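Local coordinates for protein Baccell_00875 (PDB 5NO8) that probably cleaves the bond between capping L-rhamnose and glucuronic acid on arabinogalactan proteins, acting as a polysaccharide lyase, at residues D141-T146 against A219-D224; I197-I202 against Y661-D666; L457-Y462 against Q469-G474. One frame throughout, in Å; residues are numbered along the deposited sequence.

Contact 1 (D141-T146 against A219-D224); sequences DVAVYT and ALDLPD
Val142, Ala219 and Leu222 lose the most area where D141-T146 runs antiparallel to A219-D224. Val142 holds CG1 anti to its backbone N (chi1 -177°), which lays that methyl against Leu222 CD2 at 4.0 Å, the two side chains crossing obliquely. The other branch of the leucine, CD1, reaches along the strand to Val144 CG2 at 4.1 Å. Between their backbones Leu222 N donates to Val142 O at 2.9 Å, approaching from above the carbonyl plane. Ala219 works on the face shared with Ala143 and Tyr145: its CB touches Ala143 CB at 4.0 Å and lies 3.9 Å from Tyr145 CD1. Tyr145 and Ala219 form a non-hydrogen-bonded pair, their CA atoms 4.2 Å apart. Val144 and Leu220, the hydrogen-bonded pair, exchange both N-H...O bonds. At the far end Thr146 OG1 is buried against Leu220 CG, 3.4 Å away, with no polar partner. Where the chain turns a corner at Asp141, polar groups take over. Asp141 N donates to Asp224 OD1 at 3.0 Å, and one water donates to both Asp141 OD1 and Asp224 OD2, bridging two carboxylates whose charges would otherwise probably repel. A second water accepts from Val142 N and donates to Leu222 O and Asp224 OD1. Asp141 is held chiefly by Tyr663 and Lys664. Flanked by strands 75-81 and 199-203, the pair is an interior antiparallel element of a mixed beta sheet.

Contact 2 (I197-I202 against Y661-D666); sequences IRNYEI and YPYKID
A short parallel beta pairing joins strand 199-203 to strand 664-665, and at its start Arg198 makes a cation-pi contact with Tyr663. Arg198 NH1 sits over the centre of the Tyr663 ring, 3.4 Å above its plane, and the guanidinium stands nearly upright on it, the two planes 81° apart. Lys664 CG lies over the rim of the opposite face, while Glu201 CG meets the ring edge, 3.8 Å from Tyr663 CD2. At the root of the ring, Tyr663 CB packs on the Asn199 amide, 3.5 Å from Asn199 CG. On the other side of the strand, the face of the Tyr200 ring receives Pro662, with Tyr200 CE2 3.8 Å from Pro662 CG, and Tyr200 OH touches the edge of the Tyr661 ring. The backbone fixes this layer: Tyr663 N donates to Tyr200 O at 2.9 Å, nearly along the C=O axis, Ile202 N donates to Lys664 O, and Asp666 N donates to Ile202 O at 2.8 Å. Farther out, Asp141 accepts from Tyr663 OH and pairs with Lys664 NZ, Tyr76 OH bonds Glu201, and Asp608 bonds Tyr200 OH. Leu222 O accepts from Arg198 NE, steadying the guanidinium above its ring. The arginine gets there with CG in the crowded position between backbone N and carbonyl carbon (chi1 71°) and its chain extended from CG to NE.

Contact 3 (L457-Y462 against Q469-G474); sequences LYFQMY and QFVTDG
Three aromatic rings each take an aliphatic carbon on one face in this antiparallel alpha-helical hairpin, formed by helices 448-465 and 469-485, whose short segments run 7.6 Å apart at 164°. Met461 CB sits over the centre of the Phe470 ring, 3.6 Å above its plane. Val471 CG2 lies toward the rim of the Tyr462 ring, 3.3 Å from Tyr462 CG, a tight CH-pi contact. The face of Phe459 meets Gly474 CA, 3.9 Å from the ring centroid; with no side chain on the glycine, the ring can close onto the helix backbone. Tyr458 meets the second helix obliquely, its CD2 3.5 Å from Asp473 CB, and its hydroxyl bonds Gln430. Phe470 fits between turns of the first helix, with its CB 3.3 Å from Tyr458 O and its ring reaching Met461. An alanine here, keeping CB but removing the ring over Met461 CB and beside Tyr458 CD1, would probably loosen the start of the second helix against the first. Asp473 OD1, which also bonds Tyr434 OH, accepts from Gln469 NE2 at 2.8 Å, met from above the carboxylate plane.

All three contacts are largely buried, but contacts 1 and 2 lie nearer the chain's centre (about 21 and 15 Å between centres) than contact 3 (about 32 Å), where Phe470 and Tyr462 remain partly exposed. Contacts 1 and 2 share one sheet, since strands 217-221 and 199-203 are neighbours in it; contact 2 brings in a strand from near the C-terminus. Where they meet, Asp221 OD1 lies 2.6 Å from Glu201 OE2, so one of these acids may well be protonated. Contact 3 lies on the opposite side of the chain's centre. Both sheet contacts combine backbone hydrogen bonds with polar groups and water, contact 2 adding aromatic packing, while contact 3 is carried by side-chain packing and CH-pi contacts.

Contact 1 (D141-T146 against A219-D224)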
# COMPACT_ATOMS: atom_id res chain seq x y z
N ASP A 141 12.53 19.08 -10.87
CA ASP A 141 11.17 18.86 -10.37
C ASP A 141 10.13 19.28 -11.41
O ASP A 141 9.24 20.11 -11.17
CB ASP A 141 10.99 19.58 -9.03
CG ASP A 141 11.51 18.76 -7.86
OD1 ASP A 141 12.45 17.95 -8.10
OD2 ASP A 141 10.96 18.87 -6.73
N VAL A 142 10.28 18.66 -12.55
CA VAL A 142 9.39 18.85 -13.70
C VAL A 142 8.28 17.80 -13.56
O VAL A 142 8.58 16.62 -13.42
CB VAL A 142 10.13 18.60 -15.03
CG1 VAL A 142 9.19 18.87 -16.22
CG2 VAL A 142 11.40 19.43 -15.10
N ALA A 143 7.03 18.23 -13.57
CA ALA A 143 5.92 17.29 -13.37
C ALA A 143 4.66 17.72 -14.08
O ALA A 143 4.46 18.90 -14.31
CB ALA A 143 5.64 17.07 -11.89
N VAL A 144 3.85 16.73 -14.48
CA VAL A 144 2.56 16.98 -15.09
C VAL A 144 1.51 16.45 -14.10
O VAL A 144 1.60 15.30 -13.63
CB VAL A 144 2.43 16.27 -16.44
CG1 VAL A 144 1.03 16.43 -17.05
CG2 VAL A 144 3.47 16.76 -17.41
N TYR A 145 0.51 17.26 -13.79
CA TYR A 145 -0.61 16.79 -12.98
C TYR A 145 -1.44 15.75 -13.73
O TYR A 145 -1.80 15.95 -14.89
CB TYR A 145 -1.51 17.94 -12.56
CG TYR A 145 -0.87 18.93 -11.67
CD1 TYR A 145 -0.42 18.56 -10.40
CD2 TYR A 145 -0.73 20.25 -12.06
CE1 TYR A 145 0.17 19.49 -9.55
CE2 TYR A 145 -0.16 21.18 -11.22
CZ TYR A 145 0.26 20.81 -9.96
OH TYR A 145 0.83 21.77 -9.14
N THR A 146 -1.72 14.63 -13.04
CA THR A 146 -2.56 13.55 -13.56
C THR A 146 -3.51 13.19 -12.42
O THR A 146 -3.28 12.21 -11.69
CB THR A 146 -1.75 12.34 -14.05
OG1 THR A 146 -0.97 11.83 -12.97
CG2 THR A 146 -0.86 12.69 -15.24
N ALA A 219 0.98 13.97 -9.27
CA ALA A 219 1.78 14.60 -10.31
C ALA A 219 2.88 13.62 -10.74
O ALA A 219 3.59 13.08 -9.91
CB ALA A 219 2.42 15.89 -9.82
N LEU A 220 2.97 13.35 -12.03
CA LEU A 220 4.00 12.45 -12.55
C LEU A 220 5.27 13.26 -12.85
O LEU A 220 5.23 14.24 -13.61
CB LEU A 220 3.49 11.71 -13.78
CG LEU A 220 2.25 10.84 -13.55
CD1 LEU A 220 1.93 10.06 -14.80
CD2 LEU A 220 2.37 9.86 -12.37
N ASP A 221 6.40 12.83 -12.28
CA ASP A 221 7.68 13.51 -12.44
C ASP A 221 8.46 13.03 -13.64
O ASP A 221 8.71 11.85 -13.80
CB ASP A 221 8.55 13.33 -11.20
CG ASP A 221 7.94 13.90 -9.95
OD1 ASP A 221 7.47 15.06 -9.98
OD2 ASP A 221 7.92 13.20 -8.92
N LEU A 222 8.85 13.98 -14.48
CA LEU A 222 9.74 13.73 -15.59
C LEU A 222 11.18 13.71 -15.04
O LEU A 222 11.43 14.16 -13.91
CB LEU A 222 9.61 14.86 -16.65
CG LEU A 222 8.39 14.77 -17.55
CD1 LEU A 222 7.10 14.97 -16.79
CD2 LEU A 222 8.52 15.77 -18.71
N PRO A 223 12.13 13.20 -15.85
CA PRO A 223 13.52 13.37 -15.45
C PRO A 223 13.89 14.84 -15.29
O PRO A 223 13.30 15.71 -15.96
CB PRO A 223 14.31 12.74 -16.61
CG PRO A 223 13.31 11.88 -17.33
CD PRO A 223 12.02 12.61 -17.19
N ASP A 224 14.87 15.12 -14.43
CA ASP A 224 15.48 16.43 -14.45
C ASP A 224 16.18 16.60 -15.81
O ASP A 224 16.71 15.64 -16.36
CB ASP A 224 16.43 16.61 -13.27
CG ASP A 224 15.70 16.68 -11.91
OD1 ASP A 224 14.48 17.04 -11.76
OD2 ASP A 224 16.38 16.39 -10.90
O HOH W 1 15.02 17.64 -8.78
O HOH W 2 12.03 16.41 -12.64

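Contact 2 (I197-I202 against Y661-D666)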
# COMPACT_ATOMS: atom_id res chain seq x y z
N ILE A 197 8.98 8.69 -17.11
CA ILE A 197 8.49 9.16 -15.82
C ILE A 197 9.36 8.49 -14.77
O ILE A 197 9.48 7.26 -14.72
CB ILE A 197 6.99 8.86 -15.60
CG1 ILE A 197 6.12 9.64 -16.57
CG2 ILE A 197 6.56 9.13 -14.16
CD1 ILE A 197 6.23 11.15 -16.45
N ARG A 198 10.01 9.32 -13.95
CA ARG A 198 10.97 8.84 -12.96
C ARG A 198 10.41 8.67 -11.55
O ARG A 198 11.01 8.00 -10.72
CB ARG A 198 12.20 9.74 -12.91
CG ARG A 198 11.91 11.09 -12.30
CD ARG A 198 13.08 11.80 -11.65
NE ARG A 198 12.64 13.18 -11.35
CZ ARG A 198 12.16 13.63 -10.18
NH1 ARG A 198 12.08 12.85 -9.10
NH2 ARG A 198 11.76 14.92 -10.07
N ASN A 199 9.32 9.36 -11.24
CA ASN A 199 8.72 9.28 -9.92
C ASN A 199 7.36 9.95 -9.95
O ASN A 199 6.87 10.32 -11.00
CB ASN A 199 9.63 9.98 -8.87
CG ASN A 199 9.66 9.22 -7.56
OD1 ASN A 199 8.62 8.78 -7.10
ND2 ASN A 199 10.86 9.04 -6.98
N TYR A 200 6.72 10.05 -8.80
CA TYR A 200 5.52 10.85 -8.69
C TYR A 200 5.47 11.58 -7.35
O TYR A 200 6.14 11.21 -6.40
CB TYR A 200 4.26 10.03 -8.92
CG TYR A 200 3.94 9.04 -7.81
CD1 TYR A 200 4.54 7.79 -7.79
CD2 TYR A 200 3.04 9.35 -6.79
CE1 TYR A 200 4.24 6.87 -6.82
CE2 TYR A 200 2.72 8.43 -5.79
CZ TYR A 200 3.35 7.20 -5.80
OH TYR A 200 3.09 6.23 -4.85
N GLU A 201 4.65 12.61 -7.32
CA GLU A 201 4.42 13.39 -6.12
C GLU A 201 2.96 13.39 -5.80
O GLU A 201 2.12 13.14 -6.66
CB GLU A 201 4.85 14.83 -6.33
CG GLU A 201 6.35 14.99 -6.42
CD GLU A 201 6.74 16.40 -6.81
OE1 GLU A 201 6.74 17.26 -5.91
OE2 GLU A 201 7.00 16.64 -8.02
N ILE A 202 2.67 13.71 -4.55
CA ILE A 202 1.31 13.82 -4.06
C ILE A 202 1.14 15.24 -3.55
O ILE A 202 1.98 15.75 -2.80
CB ILE A 202 1.00 12.80 -2.93
CG1 ILE A 202 1.05 11.37 -3.43
CG2 ILE A 202 -0.36 13.07 -2.27
CD1 ILE A 202 -0.01 10.98 -4.42
N TYR A 661 6.38 6.57 0.40
CA TYR A 661 6.85 6.14 -0.91
C TYR A 661 7.11 7.23 -1.99
O TYR A 661 8.12 7.16 -2.70
CB TYR A 661 5.94 5.03 -1.46
CG TYR A 661 6.45 4.42 -2.73
CD1 TYR A 661 7.39 3.38 -2.70
CD2 TYR A 661 6.05 4.89 -3.97
CE1 TYR A 661 7.90 2.85 -3.87
CE2 TYR A 661 6.54 4.35 -5.15
CZ TYR A 661 7.46 3.33 -5.09
OH TYR A 661 7.96 2.82 -6.24
N PRO A 662 6.18 8.19 -2.15
CA PRO A 662 6.37 9.15 -3.25
C PRO A 662 7.63 9.98 -3.12
O PRO A 662 8.20 10.08 -2.04
CB PRO A 662 5.13 10.05 -3.17
CG PRO A 662 4.13 9.26 -2.40
CD PRO A 662 4.94 8.46 -1.41
N TYR A 663 8.01 10.63 -4.20
CA TYR A 663 9.17 11.49 -4.22
C TYR A 663 9.03 12.59 -3.18
O TYR A 663 9.95 12.84 -2.39
CB TYR A 663 9.33 12.07 -5.63
CG TYR A 663 10.38 13.14 -5.80
CD1 TYR A 663 11.70 12.92 -5.46
CD2 TYR A 663 10.06 14.34 -6.39
CE1 TYR A 663 12.67 13.90 -5.63
CE2 TYR A 663 10.99 15.35 -6.56
CZ TYR A 663 12.30 15.13 -6.19
OH TYR A 663 13.21 16.16 -6.37
N LYS A 664 7.90 13.27 -3.24
CA LYS A 664 7.54 14.32 -2.29
C LYS A 664 6.05 14.30 -2.05
O LYS A 664 5.26 13.77 -2.85
CB LYS A 664 7.92 15.70 -2.82
CG LYS A 664 9.42 15.93 -2.94
CD LYS A 664 9.79 17.25 -3.57
CE LYS A 664 11.29 17.45 -3.52
NZ LYS A 664 11.74 18.72 -4.15
N ILE A 665 5.68 14.85 -0.91
CA ILE A 665 4.29 15.04 -0.53
C ILE A 665 4.14 16.49 -0.12
O ILE A 665 4.75 16.95 0.87
CB ILE A 665 3.91 14.09 0.62
CG1 ILE A 665 4.07 12.62 0.19
CG2 ILE A 665 2.48 14.38 1.09
CD1 ILE A 665 4.40 11.69 1.32
N ASP A 666 3.35 17.24 -0.90
CA ASP A 666 3.17 18.69 -0.69
C ASP A 666 4.49 19.43 -0.57
O ASP A 666 4.64 20.36 0.24
CB ASP A 666 2.27 18.97 0.53
CG ASP A 666 0.80 18.80 0.22
OD1 ASP A 666 0.32 19.38 -0.78
OD2 ASP A 666 0.15 18.02 0.93
O HOH W 3 8.91 6.84 -5.34

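Contact 3 (L457-Y462 against Q469-G474)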
# COMPACT_ATOMS: atom_id res chain seq x y z
N LEU A 457 -4.20 -12.38 21.58
CA LEU A 457 -3.09 -12.56 22.52
C LEU A 457 -3.42 -13.66 23.52
O LEU A 457 -2.61 -14.58 23.75
CB LEU A 457 -2.71 -11.27 23.24
CG LEU A 457 -1.65 -11.42 24.33
CD1 LEU A 457 -0.28 -11.76 23.75
CD2 LEU A 457 -1.55 -10.21 25.21
N TYR A 458 -4.61 -13.59 24.11
CA TYR A 458 -4.96 -14.57 25.15
C TYR A 458 -5.03 -15.99 24.62
O TYR A 458 -4.47 -16.89 25.23
CB TYR A 458 -6.28 -14.17 25.88
CG TYR A 458 -6.24 -12.90 26.69
CD1 TYR A 458 -5.08 -12.39 27.24
CD2 TYR A 458 -7.43 -12.21 26.97
CE1 TYR A 458 -5.08 -11.23 28.00
CE2 TYR A 458 -7.45 -11.06 27.73
CZ TYR A 458 -6.29 -10.57 28.24
OH TYR A 458 -6.30 -9.43 28.99
N PHE A 459 -5.66 -16.21 23.46
CA PHE A 459 -5.70 -17.54 22.90
C PHE A 459 -4.30 -18.07 22.56
O PHE A 459 -4.00 -19.24 22.79
CB PHE A 459 -6.59 -17.61 21.67
CG PHE A 459 -8.06 -17.35 21.93
CD1 PHE A 459 -8.76 -18.08 22.89
CD2 PHE A 459 -8.75 -16.41 21.17
CE1 PHE A 459 -10.13 -17.85 23.09
CE2 PHE A 459 -10.10 -16.17 21.37
CZ PHE A 459 -10.79 -16.91 22.32
N GLN A 460 -3.42 -17.19 22.07
CA GLN A 460 -2.03 -17.58 21.81
C GLN A 460 -1.31 -17.94 23.12
O GLN A 460 -0.52 -18.90 23.16
CB GLN A 460 -1.27 -16.45 21.11
CG GLN A 460 -1.81 -16.08 19.73
CD GLN A 460 -1.47 -17.06 18.64
OE1 GLN A 460 -0.93 -18.14 18.90
NE2 GLN A 460 -1.82 -16.71 17.40
N MET A 461 -1.54 -17.16 24.17
CA MET A 461 -0.96 -17.43 25.50
C MET A 461 -1.40 -18.76 26.11
O MET A 461 -0.64 -19.35 26.90
CB MET A 461 -1.22 -16.29 26.47
CG MET A 461 -0.44 -15.01 26.22
SD MET A 461 1.33 -15.21 26.34
CE MET A 461 1.63 -15.54 28.09
N TYR A 462 -2.57 -19.28 25.74
CA TYR A 462 -2.93 -20.66 26.09
C TYR A 462 -1.95 -21.64 25.48
O TYR A 462 -1.50 -22.57 26.15
CB TYR A 462 -4.35 -20.99 25.63
CG TYR A 462 -4.74 -22.45 25.69
CD1 TYR A 462 -4.78 -23.15 26.91
CD2 TYR A 462 -5.11 -23.13 24.54
CE1 TYR A 462 -5.18 -24.48 26.96
CE2 TYR A 462 -5.50 -24.45 24.57
CZ TYR A 462 -5.54 -25.13 25.78
OH TYR A 462 -5.92 -26.45 25.74
N GLN A 469 -7.29 -20.65 31.74
CA GLN A 469 -7.81 -19.32 32.05
C GLN A 469 -7.61 -18.31 30.89
O GLN A 469 -8.42 -17.44 30.68
CB GLN A 469 -7.20 -18.75 33.34
CG GLN A 469 -7.76 -17.41 33.83
CD GLN A 469 -9.25 -17.47 34.18
OE1 GLN A 469 -9.70 -18.41 34.84
NE2 GLN A 469 -10.02 -16.47 33.73
N PHE A 470 -6.51 -18.45 30.14
CA PHE A 470 -6.33 -17.64 28.93
C PHE A 470 -7.43 -17.83 27.87
O PHE A 470 -7.82 -16.88 27.20
CB PHE A 470 -4.95 -17.92 28.30
CG PHE A 470 -3.83 -17.28 29.04
CD1 PHE A 470 -3.73 -15.92 29.10
CD2 PHE A 470 -2.85 -18.05 29.65
CE1 PHE A 470 -2.70 -15.30 29.76
CE2 PHE A 470 -1.82 -17.44 30.33
CZ PHE A 470 -1.75 -16.06 30.39
N VAL A 471 -7.93 -19.04 27.73
CA VAL A 471 -8.96 -19.34 26.78
C VAL A 471 -10.27 -18.70 27.26
O VAL A 471 -11.05 -18.16 26.45
CB VAL A 471 -9.15 -20.85 26.60
CG1 VAL A 471 -10.21 -21.16 25.56
CG2 VAL A 471 -7.81 -21.52 26.23
N THR A 472 -10.52 -18.77 28.57
CA THR A 472 -11.67 -18.09 29.17
C THR A 472 -11.60 -16.58 28.92
O THR A 472 -12.58 -15.99 28.47
CB THR A 472 -11.78 -18.41 30.68
OG1 THR A 472 -12.04 -19.81 30.82
CG2 THR A 472 -12.88 -17.60 31.37
N ASP A 473 -10.45 -15.98 29.17
CA ASP A 473 -10.26 -14.54 28.97
C ASP A 473 -10.39 -14.14 27.50
O ASP A 473 -10.99 -13.10 27.20
CB ASP A 473 -8.90 -14.07 29.53
CG ASP A 473 -8.81 -14.23 31.06
OD1 ASP A 473 -9.84 -14.48 31.71
OD2 ASP A 473 -7.70 -14.13 31.61
N GLY A 474 -9.87 -14.96 26.59
CA GLY A 474 -10.06 -14.74 25.16
C GLY A 474 -11.53 -14.73 24.77
O GLY A 474 -12.03 -13.78 24.14